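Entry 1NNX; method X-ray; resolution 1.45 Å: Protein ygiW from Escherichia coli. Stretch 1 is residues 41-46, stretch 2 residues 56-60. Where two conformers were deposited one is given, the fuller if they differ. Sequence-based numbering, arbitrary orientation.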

ATOM      1  N   THR A  41       0.804  -0.706  -7.161  1.00 13.35           N
ATOM      2  CA  THR A  41       1.925  -1.394  -6.615  1.00 12.17           C
ATOM      3  C   THR A  41       2.860  -0.287  -6.126  1.00 14.59           C
ATOM      4  O   THR A  41       3.152   0.681  -6.850  1.00 13.02           O
ATOM      5  N   LEU A  42       3.331  -0.361  -4.892  1.00 11.85           N
ATOM      6  CA  LEU A  42       4.259   0.598  -4.291  1.00 10.68           C
ATOM      7  C   LEU A  42       5.445  -0.129  -3.697  1.00 12.34           C
ATOM      8  O   LEU A  42       5.335  -1.335  -3.320  1.00 12.89           O
ATOM      9  N   ARG A  43       6.569   0.554  -3.564  1.00 11.65           N
ATOM     10  CA  ARG A  43       7.712  -0.024  -2.934  1.00 10.49           C
ATOM     11  C   ARG A  43       8.248   0.937  -1.904  1.00 14.07           C
ATOM     12  O   ARG A  43       8.323   2.151  -2.158  1.00 16.38           O
ATOM     13  N   GLY A  44       8.580   0.436  -0.715  1.00 12.24           N
ATOM     14  CA  GLY A  44       9.056   1.326   0.311  1.00 13.03           C
ATOM     15  C   GLY A  44       9.191   0.570   1.593  1.00 12.36           C
ATOM     16  O   GLY A  44       9.549  -0.600   1.597  1.00 14.24           O
ATOM     17  N   ASN A  45       8.965   1.274   2.670  1.00 12.44           N
ATOM     18  CA  ASN A  45       9.131   0.694   3.994  1.00 13.84           C
ATOM     19  C   ASN A  45       7.931   0.929   4.888  1.00 12.94           C
ATOM     20  O   ASN A  45       7.297   2.023   4.865  1.00 13.52           O
ATOM     21  N   ILE A  46       7.607  -0.099   5.677  1.00 12.59           N
ATOM     22  CA  ILE A  46       6.544   0.032   6.694  1.00 14.10           C
ATOM     23  C   ILE A  46       7.316   0.580   7.927  1.00 13.54           C
ATOM     24  O   ILE A  46       8.216  -0.115   8.450  1.00 13.71           O
ATOM     25  N   VAL A  56       1.912   2.832   8.697  1.00 14.45           N
ATOM     26  CA  VAL A  56       2.422   3.938   7.868  1.00 14.47           C
ATOM     27  C   VAL A  56       3.481   3.387   6.900  1.00 12.76           C
ATOM     28  O   VAL A  56       4.421   2.701   7.309  1.00 14.56           O
ATOM     29  N   PHE A  57       3.274   3.652   5.614  1.00 13.07           N
ATOM     30  CA  PHE A  57       4.181   3.204   4.554  1.00 11.18           C
ATOM     31  C   PHE A  57       4.882   4.447   3.988  1.00 14.25           C
ATOM     32  O   PHE A  57       4.244   5.420   3.662  1.00 14.80           O
ATOM     33  N   LYS A  58       6.197   4.357   3.846  1.00 13.29           N
ATOM     34  CA  LYS A  58       6.998   5.491   3.348  1.00 11.93           C
ATOM     35  C   LYS A  58       7.884   5.100   2.184  1.00 15.89           C
ATOM     36  O   LYS A  58       8.463   4.044   2.148  1.00 15.66           O
ATOM     37  N   ASP A  59       7.915   5.981   1.209  1.00 14.75           N
ATOM     38  CA  ASP A  59       8.884   5.832   0.079  1.00 16.12           C
ATOM     39  C   ASP A  59       9.538   7.205  -0.020  1.00 16.83           C
ATOM     40  O   ASP A  59       9.286   8.126   0.755  1.00 18.35           O
ATOM     41  N   ALA A  60      10.463   7.348  -0.979  1.00 18.15           N
ATOM     42  CA  ALA A  60      11.121   8.638  -1.088  1.00 20.77           C
ATOM     43  C   ALA A  60      10.230   9.863  -1.360  1.00 19.75           C
ATOM     44  O   ALA A  60      10.655  11.000  -1.131  1.00 23.61           O
TER

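Thr41 CG2 is 8.3 Å from Phe57 CZ, its nearest approach to stretch 2. Contact starts at Leu42, whose CA-to-CB bond points toward stretch 2; with chi1 m and chi2 t, its CB sits 3.6 Å from Phe57 CE2. The Arg43 CA-to-CB bond points away (chi1 to chi3 m, t, t), and its contacts here come from backbone atoms: Arg43 O lies 3.3 Å from Asp59 CB, and Arg43 N donates to water 1 (2.9 Å to the water O). That water donates to Asp59 OD2 (2.8 Å from its O), bridging the two stretches; Asp59 has chi1 p.

At Gly44 the absence of a side chain matters. An ideal CB would fall 2.3 Å from Lys58 O, a clash, and 3.0 Å from Phe57 CZ. The ring brings CZ to 3.2 Å from Gly44 N.

Asn45 (chi1 m) pairs with Lys58 (all t) through two backbone hydrogen bonds, Asn45 N to Lys58 O (2.9 Å) and Lys58 N to Asn45 O (2.8 Å), both at 167°. Their side chains share a sheet face. Water 2 donates to Asn45 OD1 (2.5 Å from its O) and Lys58 O (2.9 Å).

Ile46 (chi1 m, chi2 m) shares the opposite face with Phe57 (chi1 t, chi2 84°); Ile46 CD1 meets the ring edge, 3.6 Å from Phe57 CD1.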

ATOM      1  CB  THR A  41       2.682  -2.239  -7.667  1.00 14.27           C
ATOM      2  OG1 THR A  41       1.811  -3.222  -8.263  1.00 17.95           O
ATOM      3  CG2 THR A  41       3.892  -2.869  -7.038  1.00 17.09           C
ATOM      4  CB  LEU A  42       3.545   1.394  -3.157  1.00 13.32           C
ATOM      5  CG  LEU A  42       2.258   2.082  -3.591  1.00 15.99           C
ATOM      6  CD1 LEU A  42       1.579   2.601  -2.278  1.00 26.82           C
ATOM      7  CD2 LEU A  42       2.484   3.158  -4.549  1.00 24.85           C
ATOM      8  CB  ARG A  43       8.822  -0.367  -3.952  1.00 13.45           C
ATOM      9  CG  ARG A  43       8.501  -1.637  -4.703  0.80 14.04           C
ATOM     10  CD  ARG A  43       9.669  -2.009  -5.693  0.80 15.85           C
ATOM     11  NE  ARG A  43       9.496  -3.346  -6.242  0.80 21.18           N
ATOM     12  CZ  ARG A  43      10.514  -4.161  -6.497  0.80 24.38           C
ATOM     13  NH1 ARG A  43      11.750  -3.762  -6.232  0.80 28.56           N
ATOM     14  NH2 ARG A  43      10.305  -5.344  -7.049  0.80 29.55           N
ATOM     15  CB  ASN A  45      10.369   1.341   4.640  1.00 14.27           C
ATOM     16  CG  ASN A  45      11.663   1.103   3.789  1.00 17.13           C
ATOM     17  OD1 ASN A  45      11.907   1.846   2.860  1.00 27.88           O
ATOM     18  ND2 ASN A  45      12.387   0.079   4.060  1.00 23.54           N
ATOM     19  CB  ILE A  46       5.912  -1.319   7.026  1.00 14.45           C
ATOM     20  CG1 ILE A  46       5.053  -1.825   5.813  0.75 18.87           C
ATOM     21  CG2 ILE A  46       4.795  -1.092   8.106  1.00 15.27           C
ATOM     22  CD1 ILE A  46       3.819  -1.037   5.397  0.75 20.74           C
ATOM     23  CB  VAL A  56       3.087   5.031   8.716  1.00 14.45           C
ATOM     24  CG1 VAL A  56       3.592   6.214   7.811  1.00 19.40           C
ATOM     25  CG2 VAL A  56       1.991   5.639   9.700  1.00 20.46           C
ATOM     26  CB  PHE A  57       3.335   2.519   3.490  1.00 12.77           C
ATOM     27  CG  PHE A  57       4.145   2.003   2.350  1.00 14.53           C
ATOM     28  CD1 PHE A  57       4.780   0.779   2.383  1.00 16.50           C
ATOM     29  CD2 PHE A  57       4.228   2.772   1.195  1.00 16.27           C
ATOM     30  CE1 PHE A  57       5.483   0.302   1.240  1.00 19.06           C
ATOM     31  CE2 PHE A  57       4.925   2.291   0.076  1.00 20.51           C
ATOM     32  CZ  PHE A  57       5.531   1.056   0.128  1.00 16.70           C
ATOM     33  CB  LYS A  58       7.838   6.008   4.511  1.00 18.26           C
ATOM     34  CG  LYS A  58       8.736   7.205   4.242  1.00 23.27           C
ATOM     35  CD  LYS A  58       9.567   7.450   5.479  1.00 27.66           C
ATOM     36  CE  LYS A  58      10.435   8.682   5.399  1.00 35.70           C
ATOM     37  NZ  LYS A  58      11.032   8.965   6.738  1.00 37.79           N
ATOM     38  CB  ASP A  59       8.315   5.299  -1.250  1.00 16.80           C
ATOM     39  CG  ASP A  59       7.480   6.260  -2.039  1.00 19.79           C
ATOM     40  OD1 ASP A  59       7.331   7.430  -1.638  1.00 19.72           O
ATOM     41  OD2 ASP A  59       6.977   5.817  -3.110  1.00 19.62           O
ATOM     42  CB  ALA A  60      12.160   8.545  -2.187  1.00 22.33           C
TER
HETATM   43  O   HOH W   1       6.360   3.375  -4.364  1.00 15.68           O
HETATM   44  O   HOH W   2      11.280   4.240   2.775  1.00 36.21           O